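Local coordinates for peptidoglycan glycosyltransferase (Atopobium parvulum, PDB 4OVD), which belongs to the penicillin-binding proteins, combining an elongated dimerisation-type region with a transpeptidase-family domain built around an antiparallel sheet and packed helices, at residues 253-258 with 427-432; 423-428 with 466-471; 513-518 with 524-529; 382-387 with 417-422; 298-303 with 376-381. All blocks are in the same frame, centred on the assembly; numbering follows the deposited sequence.

Contact 1 (253-258 with 427-432)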
# COMPACT_ATOMS: atom_id res chain seq x y z
N MSE A 253 -0.89 6.85 5.23
CA MSE A 253 -2.24 7.11 4.82
C MSE A 253 -3.14 7.17 6.00
O MSE A 253 -2.80 6.74 7.06
CB MSE A 253 -2.76 5.98 3.88
CG MSE A 253 -3.53 4.72 4.46
SE MSE A 253 -4.13 3.82 2.81
CE MSE A 253 -5.87 4.69 2.71
N ASN A 254 -4.31 7.74 5.79
CA ASN A 254 -5.30 7.85 6.79
C ASN A 254 -6.22 6.66 6.50
O ASN A 254 -6.84 6.59 5.44
CB ASN A 254 -6.03 9.18 6.62
CG ASN A 254 -7.09 9.39 7.64
OD1 ASN A 254 -7.87 8.53 7.91
ND2 ASN A 254 -7.10 10.54 8.23
N PRO A 255 -6.32 5.72 7.46
CA PRO A 255 -7.13 4.56 7.29
C PRO A 255 -8.63 4.83 7.35
O PRO A 255 -9.41 3.97 6.97
CB PRO A 255 -6.68 3.64 8.44
CG PRO A 255 -6.17 4.56 9.45
CD PRO A 255 -5.57 5.71 8.72
N ARG A 256 -9.06 5.99 7.79
CA ARG A 256 -10.49 6.28 7.82
C ARG A 256 -10.98 7.03 6.59
O ARG A 256 -12.06 6.81 6.14
CB ARG A 256 -10.86 7.10 9.02
CG ARG A 256 -12.36 7.42 9.06
CD ARG A 256 -12.71 8.26 10.27
NE ARG A 256 -12.09 9.60 10.20
CZ ARG A 256 -12.59 10.67 9.55
NH1 ARG A 256 -13.73 10.61 8.84
NH2 ARG A 256 -11.91 11.81 9.59
N THR A 257 -10.25 8.00 6.09
CA THR A 257 -10.69 8.72 4.91
C THR A 257 -10.08 8.17 3.60
O THR A 257 -10.54 8.49 2.50
CB THR A 257 -10.19 10.13 4.97
OG1 THR A 257 -8.78 10.06 4.98
CG2 THR A 257 -10.69 10.89 6.23
N GLY A 258 -9.00 7.41 3.71
CA GLY A 258 -8.29 6.88 2.57
C GLY A 258 -7.26 7.83 1.98
O GLY A 258 -6.51 7.43 1.11
N ALA A 427 -9.68 -1.93 6.51
CA ALA A 427 -10.85 -2.47 7.13
C ALA A 427 -10.60 -2.82 8.60
O ALA A 427 -11.44 -2.57 9.46
CB ALA A 427 -11.37 -3.69 6.38
N VAL A 428 -9.42 -3.35 8.89
CA VAL A 428 -9.10 -3.66 10.29
C VAL A 428 -8.93 -2.37 11.08
O VAL A 428 -9.32 -2.24 12.26
CB VAL A 428 -7.86 -4.57 10.38
CG1 VAL A 428 -7.38 -4.71 11.81
CG2 VAL A 428 -8.19 -5.92 9.81
N ALA A 429 -8.35 -1.37 10.43
CA ALA A 429 -8.11 -0.11 11.14
C ALA A 429 -9.30 0.84 11.12
O ALA A 429 -9.24 1.87 11.76
CB ALA A 429 -6.93 0.62 10.52
N ASN A 430 -10.35 0.54 10.36
CA ASN A 430 -11.46 1.46 10.31
C ASN A 430 -12.80 0.84 10.65
O ASN A 430 -13.77 1.02 9.92
CB ASN A 430 -11.49 2.08 8.96
CG ASN A 430 -12.54 3.14 8.84
OD1 ASN A 430 -12.64 3.97 9.69
ND2 ASN A 430 -13.24 3.16 7.75
N LYS A 431 -12.80 0.02 11.70
CA LYS A 431 -14.04 -0.60 12.20
C LYS A 431 -14.70 -1.48 11.21
O LYS A 431 -15.91 -1.61 11.16
CB LYS A 431 -15.00 0.48 12.68
CG LYS A 431 -14.38 1.22 13.87
CD LYS A 431 -15.15 2.49 14.30
CE LYS A 431 -16.57 2.21 14.81
NZ LYS A 431 -16.63 1.32 16.01
N GLY A 432 -13.89 -2.01 10.34
CA GLY A 432 -14.41 -2.93 9.39
C GLY A 432 -14.72 -2.40 8.05
O GLY A 432 -15.13 -3.19 7.16
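N430, just past the C-terminal end of helix 418-429, lays its side chain over the backbone of the 253-258 turn. Its CB begins the contact, 3.4 Å from P255 O. With CG anti to the backbone N (chi1 -175°), the amide is carried on past the P255 carbonyl: CG passes 3.9 Å from R256 CA, and OD1 ends beside the aliphatic start of the arginine, 3.5 Å from R256 CG. The other branch, ND2, turns back to its own chain and hydrogen-bonds T433 O. That bond should fix the rotation of the amide, whose plane stands 56° from the R256 guanidinium. No hydrogen bond crosses between the two segments, and P255 O, buried under N430, has no polar partner in the model. R256 bends at chi3 and leads its guanidinium away, one face lying over T257 CG2. Deeper in, P255 turns its ring to the helix, CB meeting A429 CB at 3.7 Å, the apolar floor beneath the more open N430-R256 side. The turn is stiffened from within by N254. Its OD1 accepts from R256 N at 2.8 Å in the carbonyl plane, and from T257 N at 3.0 Å with that donor well above the plane; ND2 is held by Y261 OH. Two bonds on one amide oxygen fix the loop that presents P255. This is an Asx turn extended to an Asx motif, here shaping the connection between strands 248-253 and 260-266 of the transpeptidase-domain sheet where it meets a helix end.

Contact 2 (423-428 with 466-471); sequences RAYTAV and DMMTTV
M468, a selenomethionine on helix 458-474, reaches across to helix 418-429 and carries the whole contact between the two segments. Its chain runs out straight and then bends at chi3 (67°), which brings the terminal methyl CE to 3.7 Å from Y425 CE2 and almost as near to CD2. The selenium lies 5.5 Å from the centroid of the Y425 ring and 41° off its normal, an oblique approach. One atom back along the side chain, M468 SE packs against V428 CG1 at 3.8 Å. These three side chains form the tight part, all buried and wholly apolar across the gap. The backbones stay well apart, with V428 CA 9.7 Å from M468 CA, so one long side chain spans most of the distance. Y425 is held at its far end, where OH bonds V296 O. The outer side of 466-471 is different in character: D466 is exposed and makes a salt bridge with R345, whose guanidinium also hydrogen-bonds T470 OG1. V299 of helix 298-307 touches Y425, V428 and M468 alike. The selenium and ring make a Met-aromatic contact, here within the helical packing of the transpeptidase domain.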
# COMPACT_ATOMS: atom_id res chain seq x y z
N ARG A 423 -4.97 -1.60 1.34
CA ARG A 423 -6.38 -1.33 1.32
C ARG A 423 -7.11 -2.32 2.25
O ARG A 423 -8.01 -1.94 3.00
CB ARG A 423 -6.93 -1.39 -0.09
CG ARG A 423 -8.40 -1.08 -0.14
CD ARG A 423 -9.00 -1.26 -1.51
NE ARG A 423 -10.42 -0.89 -1.44
CZ ARG A 423 -11.36 -1.40 -2.22
NH1 ARG A 423 -11.09 -2.37 -3.10
NH2 ARG A 423 -12.61 -0.98 -2.07
N ALA A 424 -6.75 -3.58 2.21
CA ALA A 424 -7.39 -4.55 3.08
C ALA A 424 -7.19 -4.19 4.55
O ALA A 424 -8.17 -4.22 5.31
CB ALA A 424 -6.85 -5.94 2.82
N TYR A 425 -5.96 -3.77 4.93
CA TYR A 425 -5.69 -3.41 6.31
C TYR A 425 -6.57 -2.26 6.79
O TYR A 425 -6.93 -2.20 7.98
CB TYR A 425 -4.22 -3.06 6.48
CG TYR A 425 -3.31 -4.26 6.71
CD1 TYR A 425 -3.32 -5.35 5.91
CD2 TYR A 425 -2.44 -4.26 7.78
CE1 TYR A 425 -2.41 -6.44 6.11
CE2 TYR A 425 -1.59 -5.32 8.03
CZ TYR A 425 -1.56 -6.41 7.20
OH TYR A 425 -0.72 -7.46 7.54
N THR A 426 -6.97 -1.37 5.87
CA THR A 426 -7.83 -0.28 6.29
C THR A 426 -9.10 -0.82 6.96
O THR A 426 -9.52 -0.21 7.90
CB THR A 426 -8.17 0.79 5.22
OG1 THR A 426 -9.01 0.25 4.18
CG2 THR A 426 -6.93 1.39 4.67
N ALA A 427 -9.68 -1.93 6.51
CA ALA A 427 -10.85 -2.47 7.13
C ALA A 427 -10.60 -2.82 8.60
O ALA A 427 -11.44 -2.57 9.46
CB ALA A 427 -11.37 -3.69 6.38
N VAL A 428 -9.42 -3.35 8.89
CA VAL A 428 -9.10 -3.66 10.29
C VAL A 428 -8.93 -2.37 11.08
O VAL A 428 -9.32 -2.24 12.26
CB VAL A 428 -7.86 -4.57 10.38
CG1 VAL A 428 -7.38 -4.71 11.81
CG2 VAL A 428 -8.19 -5.92 9.81
N ASP A 466 -6.26 -6.22 18.13
CA ASP A 466 -5.71 -6.79 19.34
C ASP A 466 -4.56 -7.75 19.02
O ASP A 466 -3.51 -7.70 19.65
CB ASP A 466 -6.76 -7.49 20.20
CG ASP A 466 -6.24 -7.79 21.61
OD1 ASP A 466 -6.02 -6.83 22.37
OD2 ASP A 466 -6.03 -8.99 21.95
N MSE A 467 -4.74 -8.61 18.04
CA MSE A 467 -3.69 -9.53 17.70
C MSE A 467 -2.53 -8.82 17.04
O MSE A 467 -1.41 -9.14 17.32
CB MSE A 467 -4.10 -10.70 16.83
CG MSE A 467 -5.14 -11.51 17.54
SE MSE A 467 -5.68 -13.10 16.53
CE MSE A 467 -6.84 -12.28 15.16
N MSE A 468 -2.79 -7.79 16.24
CA MSE A 468 -1.71 -7.06 15.57
C MSE A 468 -0.94 -6.28 16.60
O MSE A 468 0.22 -5.99 16.38
CB MSE A 468 -2.28 -6.14 14.54
CG MSE A 468 -2.76 -7.03 13.40
SE MSE A 468 -3.77 -5.81 12.22
CE MSE A 468 -2.35 -4.64 11.55
N THR A 469 -1.57 -5.93 17.72
CA THR A 469 -0.87 -5.27 18.79
C THR A 469 0.12 -6.26 19.47
O THR A 469 1.22 -5.85 19.83
CB THR A 469 -1.87 -4.70 19.80
OG1 THR A 469 -2.69 -3.79 19.07
CG2 THR A 469 -1.17 -3.96 20.98
N THR A 470 -0.27 -7.53 19.61
CA THR A 470 0.57 -8.59 20.19
C THR A 470 1.77 -8.78 19.32
O THR A 470 2.86 -8.99 19.83
CB THR A 470 -0.21 -9.91 20.26
OG1 THR A 470 -1.23 -9.78 21.25
CG2 THR A 470 0.63 -11.06 20.70
N VAL A 471 1.59 -8.66 18.02
CA VAL A 471 2.70 -8.82 17.07
C VAL A 471 3.82 -7.83 17.39
O VAL A 471 4.99 -8.14 17.31
CB VAL A 471 2.29 -8.64 15.58
CG1 VAL A 471 3.53 -8.60 14.63
CG2 VAL A 471 1.37 -9.81 15.16

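Contact 3 (513-518 with 524-529); sequences SFCGIV and DLMVYV
Strands 513-518 and 525-529 run antiparallel, their axes 4.7 Å apart at an angle of 163°, as the two arms of a beta hairpin in the five-stranded sheet of the transpeptidase domain. F514 with V529 and G516 with V527 are hydrogen-bonded pairs, each closed by two bonds; G516 N to V527 O is the straightest, at 172°. C515 with Y528, between them, and I517 with M526, one step nearer the turn, are non-hydrogen-bonded pairs. Near the turn, V518 N gives a bond to L525 O, and a water accepts from L525 N and lies 3.1 Å from V518 O. The side chains of C515, I517, M526 and Y528 share the face that helix 418-429 covers. There M526, a selenomethionine, sends CG anti to its backbone N (chi1 -165°) and crosses I517 closely: I517 CG1 to M526 CG is 3.5 Å, tighter than ordinary van der Waals contact. C515 CB comes to the edge of the Y528 ring, near its plane. On the other face V518 and L525 lie side by side and point the same way, CG2 against CD2 at 3.8 Å. That face, with F514, V527 and V529, meets helix 542-556, where F546 packs edge-to-face with F514. The F514 ring lies over the G516 backbone on this face. At the far end the Y528 ring reaches back along the neighbouring strand, and its OH shares a hydrogen bond with S513 OG at 2.9 Å.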
# COMPACT_ATOMS: atom_id res chain seq x y z
N SER A 513 8.53 -6.60 4.44
CA SER A 513 7.46 -5.61 4.60
C SER A 513 6.99 -5.46 6.00
O SER A 513 7.14 -6.38 6.80
CB SER A 513 6.22 -6.14 3.89
OG SER A 513 6.52 -6.21 2.51
N PHE A 514 6.52 -4.28 6.32
CA PHE A 514 5.88 -4.07 7.55
C PHE A 514 4.69 -3.12 7.30
O PHE A 514 4.87 -2.10 6.65
CB PHE A 514 6.78 -3.44 8.62
CG PHE A 514 6.07 -3.30 9.93
CD1 PHE A 514 5.96 -4.37 10.74
CD2 PHE A 514 5.46 -2.13 10.30
CE1 PHE A 514 5.29 -4.25 11.97
CE2 PHE A 514 4.79 -1.97 11.53
CZ PHE A 514 4.73 -3.04 12.35
N CYS A 515 3.52 -3.45 7.84
CA CYS A 515 2.37 -2.57 7.71
C CYS A 515 1.86 -2.35 9.13
O CYS A 515 1.57 -3.33 9.83
CB CYS A 515 1.26 -3.16 6.85
SG CYS A 515 0.01 -1.85 6.44
N GLY A 516 1.79 -1.10 9.57
CA GLY A 516 1.34 -0.77 10.94
C GLY A 516 0.38 0.39 11.05
O GLY A 516 0.36 1.26 10.21
N ILE A 517 -0.41 0.38 12.11
CA ILE A 517 -1.44 1.36 12.35
C ILE A 517 -1.03 2.00 13.66
O ILE A 517 -0.77 1.31 14.64
CB ILE A 517 -2.79 0.62 12.53
CG1 ILE A 517 -3.12 -0.20 11.28
CG2 ILE A 517 -3.90 1.61 12.82
CD1 ILE A 517 -4.12 -1.35 11.43
N VAL A 518 -0.93 3.32 13.67
CA VAL A 518 -0.52 4.05 14.87
C VAL A 518 -1.80 4.54 15.57
O VAL A 518 -2.69 5.04 14.91
CB VAL A 518 0.39 5.24 14.50
CG1 VAL A 518 0.95 5.89 15.75
CG2 VAL A 518 1.55 4.81 13.62
N ASP A 524 -6.16 7.80 12.44
CA ASP A 524 -5.50 8.81 11.67
C ASP A 524 -4.27 8.36 10.92
O ASP A 524 -3.87 9.08 10.03
CB ASP A 524 -5.12 9.97 12.61
CG ASP A 524 -6.34 10.78 13.11
OD1 ASP A 524 -7.19 11.13 12.27
OD2 ASP A 524 -6.41 11.11 14.31
N LEU A 525 -3.68 7.21 11.25
CA LEU A 525 -2.42 6.85 10.55
C LEU A 525 -2.02 5.38 10.42
O LEU A 525 -1.92 4.64 11.42
CB LEU A 525 -1.28 7.57 11.28
CG LEU A 525 0.14 7.34 10.74
CD1 LEU A 525 0.35 7.95 9.36
CD2 LEU A 525 1.11 8.00 11.68
N MSE A 526 -1.68 4.98 9.19
CA MSE A 526 -1.18 3.68 8.94
C MSE A 526 -0.05 3.89 7.96
O MSE A 526 -0.12 4.73 7.05
CB MSE A 526 -2.32 2.85 8.33
CG MSE A 526 -2.07 1.36 8.33
SE MSE A 526 -3.62 0.38 7.49
CE MSE A 526 -3.13 1.03 5.76
N VAL A 527 1.01 3.13 8.12
CA VAL A 527 2.17 3.24 7.29
C VAL A 527 2.61 1.86 6.84
O VAL A 527 2.51 0.86 7.63
CB VAL A 527 3.31 3.83 8.08
CG1 VAL A 527 4.61 3.61 7.38
CG2 VAL A 527 3.04 5.28 8.42
N TYR A 528 3.08 1.82 5.59
CA TYR A 528 3.61 0.63 4.96
C TYR A 528 5.02 0.86 4.50
O TYR A 528 5.32 1.88 3.91
CB TYR A 528 2.79 0.19 3.68
CG TYR A 528 3.51 -0.92 2.94
CD1 TYR A 528 4.41 -0.65 1.95
CD2 TYR A 528 3.27 -2.24 3.23
CE1 TYR A 528 5.06 -1.68 1.26
CE2 TYR A 528 3.92 -3.25 2.59
CZ TYR A 528 4.80 -2.96 1.59
OH TYR A 528 5.46 -4.02 0.97
N VAL A 529 5.89 -0.09 4.76
CA VAL A 529 7.27 -0.07 4.36
C VAL A 529 7.61 -1.41 3.77
O VAL A 529 7.34 -2.47 4.36
CB VAL A 529 8.26 0.11 5.52
CG1 VAL A 529 9.67 0.08 4.96
CG2 VAL A 529 7.99 1.40 6.31
O HOH W 1 -4.92 5.08 12.79

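Contact 4 (382-387 with 417-422)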
# COMPACT_ATOMS: atom_id res chain seq x y z
N THR A 382 -7.94 -1.21 -6.51
CA THR A 382 -8.38 -0.53 -5.38
C THR A 382 -9.16 0.71 -5.68
O THR A 382 -9.83 1.19 -4.85
CB THR A 382 -7.17 -0.11 -4.54
OG1 THR A 382 -6.31 0.76 -5.30
CG2 THR A 382 -6.41 -1.34 -4.13
N GLY A 383 -9.01 1.26 -6.87
CA GLY A 383 -9.69 2.50 -7.20
C GLY A 383 -8.77 3.68 -6.96
O GLY A 383 -9.19 4.79 -7.10
N ILE A 384 -7.52 3.46 -6.56
CA ILE A 384 -6.57 4.58 -6.30
C ILE A 384 -6.45 5.47 -7.55
O ILE A 384 -6.54 4.99 -8.72
CB ILE A 384 -5.18 4.07 -5.85
CG1 ILE A 384 -4.22 5.22 -5.54
CG2 ILE A 384 -4.56 3.15 -6.92
CD1 ILE A 384 -3.05 4.81 -4.74
N ASP A 385 -6.27 6.78 -7.34
CA ASP A 385 -6.19 7.67 -8.47
C ASP A 385 -4.75 7.88 -8.90
O ASP A 385 -4.18 8.96 -8.73
CB ASP A 385 -6.93 8.99 -8.17
CG ASP A 385 -6.44 9.66 -6.90
OD1 ASP A 385 -5.90 8.95 -5.99
OD2 ASP A 385 -6.65 10.88 -6.76
N PHE A 386 -4.19 6.85 -9.52
CA PHE A 386 -2.81 6.87 -9.96
C PHE A 386 -2.71 5.89 -11.12
O PHE A 386 -3.29 4.82 -11.09
CB PHE A 386 -1.86 6.48 -8.82
CG PHE A 386 -0.49 6.90 -9.06
CD1 PHE A 386 -0.14 8.23 -8.85
CD2 PHE A 386 0.44 6.05 -9.60
CE1 PHE A 386 1.12 8.69 -9.17
CE2 PHE A 386 1.72 6.51 -9.88
CZ PHE A 386 2.06 7.83 -9.67
N PRO A 387 -1.92 6.24 -12.14
CA PRO A 387 -1.92 5.35 -13.32
C PRO A 387 -1.25 4.00 -13.16
O PRO A 387 -0.43 3.86 -12.33
CB PRO A 387 -1.16 6.16 -14.37
CG PRO A 387 -0.92 7.51 -13.75
CD PRO A 387 -1.09 7.44 -12.31
N PRO A 417 -0.33 -6.21 -6.04
CA PRO A 417 0.40 -5.04 -5.64
C PRO A 417 0.12 -4.85 -4.19
O PRO A 417 -1.01 -5.15 -3.74
CB PRO A 417 -0.27 -3.92 -6.46
CG PRO A 417 -1.62 -4.42 -6.75
CD PRO A 417 -1.51 -5.89 -6.87
N PHE A 418 1.07 -4.27 -3.46
CA PHE A 418 0.90 -4.06 -2.04
C PHE A 418 -0.23 -3.08 -1.70
O PHE A 418 -0.80 -3.16 -0.61
CB PHE A 418 2.19 -3.71 -1.35
CG PHE A 418 3.07 -4.92 -1.07
CD1 PHE A 418 2.74 -5.83 -0.09
CD2 PHE A 418 4.22 -5.11 -1.79
CE1 PHE A 418 3.52 -6.95 0.14
CE2 PHE A 418 4.97 -6.26 -1.61
CZ PHE A 418 4.64 -7.17 -0.64
N ILE A 419 -0.61 -2.22 -2.64
CA ILE A 419 -1.71 -1.30 -2.41
C ILE A 419 -3.02 -2.07 -2.09
O ILE A 419 -3.89 -1.58 -1.32
CB ILE A 419 -1.89 -0.30 -3.58
CG1 ILE A 419 -2.78 0.89 -3.14
CG2 ILE A 419 -2.44 -1.01 -4.79
CD1 ILE A 419 -2.18 1.78 -2.03
N GLN A 420 -3.12 -3.31 -2.55
CA GLN A 420 -4.27 -4.12 -2.23
C GLN A 420 -4.23 -4.59 -0.78
O GLN A 420 -5.26 -4.71 -0.09
CB GLN A 420 -4.33 -5.33 -3.15
CG GLN A 420 -4.86 -4.99 -4.53
CD GLN A 420 -5.06 -6.20 -5.40
OE1 GLN A 420 -5.16 -7.37 -4.92
NE2 GLN A 420 -5.15 -5.94 -6.70
N VAL A 421 -3.02 -4.85 -0.30
CA VAL A 421 -2.83 -5.27 1.07
C VAL A 421 -3.13 -4.11 1.97
O VAL A 421 -3.84 -4.26 2.98
CB VAL A 421 -1.41 -5.78 1.33
CG1 VAL A 421 -1.26 -6.16 2.78
CG2 VAL A 421 -1.11 -6.97 0.41
N ILE A 422 -2.59 -2.95 1.62
CA ILE A 422 -2.82 -1.76 2.37
C ILE A 422 -4.30 -1.49 2.46
O ILE A 422 -4.84 -1.25 3.52
CB ILE A 422 -2.07 -0.59 1.71
CG1 ILE A 422 -0.54 -0.80 1.81
CG2 ILE A 422 -2.47 0.71 2.33
CD1 ILE A 422 0.26 0.20 1.07
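T382 lays its methyl over the first turn of helix 418-429, in the angle between I419 and Q420. T382 CG2 is 3.8 Å from I419 O, and the same methyl touches I419 CG2 and Q420 CG, each at 4.0 Å. The torsion (chi1 60°) divides the two branches: CG2, anti to the carbonyl carbon, faces the helix, while OG1 turns back to its own loop. OG1 accepts from I384 N at 3.2 Å, an ST turn, and also hydrogen-bonds E389 OE2, so the polar branch is held by two partners and the methyl is kept facing the helix. I384, brought round by this turn, adds a second and lighter touch, its CD1 meeting I419 CD1 at 4.2 Å with the two chains set at a slant. I419 therefore works with two branches, CG2 under the threonine and CD1 toward the isoleucine. Nothing polar bridges the two segments. Q420 offers only the middle of its chain here; its amide continues beyond to G379 N through OE1 and to T391 O through NE2, two bonds that should fix its rotation in a buried setting. The contact thus joins the loop after helix 366-375 to the start of helix 418-429, whose I419 and I422 also rest on M251 of strand 248-253, while I422 packs against M526 and Y528 of strand 525-532.

Contact 5 (298-303 with 376-381)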
# COMPACT_ATOMS: atom_id res chain seq x y z
N LYS A 298 -1.47 -12.62 6.38
CA LYS A 298 -2.12 -13.42 7.42
C LYS A 298 -3.20 -12.67 8.19
O LYS A 298 -4.02 -13.28 8.81
CB LYS A 298 -1.10 -13.97 8.37
CG LYS A 298 -0.13 -14.88 7.67
CD LYS A 298 0.89 -15.42 8.62
CE LYS A 298 1.98 -16.15 7.86
NZ LYS A 298 2.99 -16.70 8.74
N VAL A 299 -3.20 -11.36 8.14
CA VAL A 299 -4.23 -10.53 8.78
C VAL A 299 -5.57 -10.72 8.04
O VAL A 299 -6.65 -10.69 8.64
CB VAL A 299 -3.74 -9.09 8.74
CG1 VAL A 299 -4.89 -8.14 9.01
CG2 VAL A 299 -2.61 -8.94 9.76
N ILE A 300 -5.49 -10.94 6.73
CA ILE A 300 -6.67 -11.21 5.90
C ILE A 300 -7.22 -12.59 6.23
O ILE A 300 -8.38 -12.78 6.49
CB ILE A 300 -6.29 -11.05 4.40
CG1 ILE A 300 -6.03 -9.55 4.21
CG2 ILE A 300 -7.41 -11.41 3.50
CD1 ILE A 300 -5.19 -9.18 3.05
N THR A 301 -6.36 -13.59 6.25
CA THR A 301 -6.77 -14.93 6.58
C THR A 301 -7.42 -15.00 7.95
O THR A 301 -8.45 -15.68 8.14
CB THR A 301 -5.57 -15.84 6.56
OG1 THR A 301 -4.97 -15.72 5.24
CG2 THR A 301 -5.97 -17.28 6.99
N THR A 302 -6.82 -14.35 8.95
CA THR A 302 -7.43 -14.45 10.29
C THR A 302 -8.70 -13.65 10.36
O THR A 302 -9.65 -14.05 11.06
CB THR A 302 -6.43 -14.04 11.39
OG1 THR A 302 -5.85 -12.80 11.00
CG2 THR A 302 -5.26 -14.96 11.43
N SER A 303 -8.73 -12.50 9.71
CA SER A 303 -9.98 -11.74 9.66
C SER A 303 -11.16 -12.54 9.09
O SER A 303 -12.27 -12.50 9.62
CB SER A 303 -9.80 -10.51 8.81
OG SER A 303 -8.90 -9.68 9.50
N PHE A 376 -12.46 -8.67 0.49
CA PHE A 376 -11.37 -7.78 0.88
C PHE A 376 -10.74 -7.05 -0.31
O PHE A 376 -9.74 -6.28 -0.13
CB PHE A 376 -10.28 -8.53 1.63
CG PHE A 376 -10.40 -8.50 3.13
CD1 PHE A 376 -9.98 -7.37 3.82
CD2 PHE A 376 -10.84 -9.59 3.86
CE1 PHE A 376 -10.01 -7.32 5.21
CE2 PHE A 376 -10.86 -9.55 5.23
CZ PHE A 376 -10.44 -8.41 5.91
N GLY A 377 -11.26 -7.29 -1.51
CA GLY A 377 -10.74 -6.61 -2.72
C GLY A 377 -9.46 -7.24 -3.32
O GLY A 377 -8.86 -6.69 -4.25
N ILE A 378 -9.07 -8.42 -2.85
CA ILE A 378 -7.83 -9.04 -3.32
C ILE A 378 -8.03 -9.50 -4.72
O ILE A 378 -8.97 -10.20 -4.98
CB ILE A 378 -7.40 -10.19 -2.42
CG1 ILE A 378 -7.23 -9.70 -0.98
CG2 ILE A 378 -6.09 -10.78 -2.93
CD1 ILE A 378 -6.35 -8.45 -0.87
N GLY A 379 -7.17 -9.06 -5.65
CA GLY A 379 -7.37 -9.38 -7.03
C GLY A 379 -8.26 -8.38 -7.74
O GLY A 379 -8.67 -8.63 -8.84
N HIS A 380 -8.58 -7.25 -7.12
CA HIS A 380 -9.40 -6.22 -7.73
C HIS A 380 -8.67 -4.92 -7.56
O HIS A 380 -8.04 -4.69 -6.52
CB HIS A 380 -10.75 -6.09 -7.00
CG HIS A 380 -11.61 -7.30 -7.10
ND1 HIS A 380 -12.63 -7.41 -8.01
CD2 HIS A 380 -11.61 -8.46 -6.39
CE1 HIS A 380 -13.23 -8.58 -7.86
NE2 HIS A 380 -12.62 -9.23 -6.89
N THR A 381 -8.79 -4.03 -8.52
CA THR A 381 -8.11 -2.74 -8.38
C THR A 381 -8.72 -2.02 -7.17
O THR A 381 -9.85 -2.21 -6.81
CB THR A 381 -8.26 -1.92 -9.68
OG1 THR A 381 -9.61 -2.03 -10.12
CG2 THR A 381 -7.39 -2.49 -10.76
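I300 and F376 slide past each other in opposite directions, and the phenyl ring comes to lie along one side of helix 298-307. The gamma methyl of I300 makes this meeting, CG2 standing 3.9 Å from F376 CD2 in an oblique position. One turn further on, S303 meets the end of the same ring: its CB is 3.6 Å from F376 CZ, again obliquely. The ring therefore spans two residues of one helix face, with I300 near its root and S303 near its tip. The other branch of the isoleucine goes elsewhere. I300 CG1 is anti to the carbonyl carbon (chi1 -68°), and I300 CD1 extends from it tip to tip with I378 CD1 at 4.2 Å, a looser touch than those on the ring. S303 shows the ring its carbon while its hydroxyl is occupied on its own helix: OG donates to V299 O at 2.6 Å, tilted 22° from the carbonyl plane. That oxygen also accepts from S303 N, so two bonds from one residue grip it. No hydrogen bond links the segments, and all four touching residues are buried. A424 of helix 418-429 packs against both I300 and F376, closing the apolar cluster from a third element. The loop side owes its shape to glycine: G377 ends helix 366-375 in a Schellman motif, with positive phi (81°) and two bonds back into its last turn; H380 N to G377 O then closes a type II beta turn from G377 to H380. Motif and turn together set F376 and I378 against helix 298-307 in the transpeptidase domain.

In the fold
Helix 418-429 links the set: contact 4 uses its start, contact 2 its middle and contact 1 its end, while contact 5 touches it through A424, Y425 and V428. Contacts 2 to 5 are buried; contact 1 is partly open, where polar side chains and turn backbone replace a purely apolar interface. Contact 3 alone is held by cross-segment hydrogen bonds, as a sheet requires, whereas the others rest on side-chain packing. M526 packs its SE 3.6 Å from Y425 CB of the helix, while its backbone O is probably bonded to M253 N in the next strand, at contact 1. Contacts 4 and 5 use successive parts of the loop after helix 366-375.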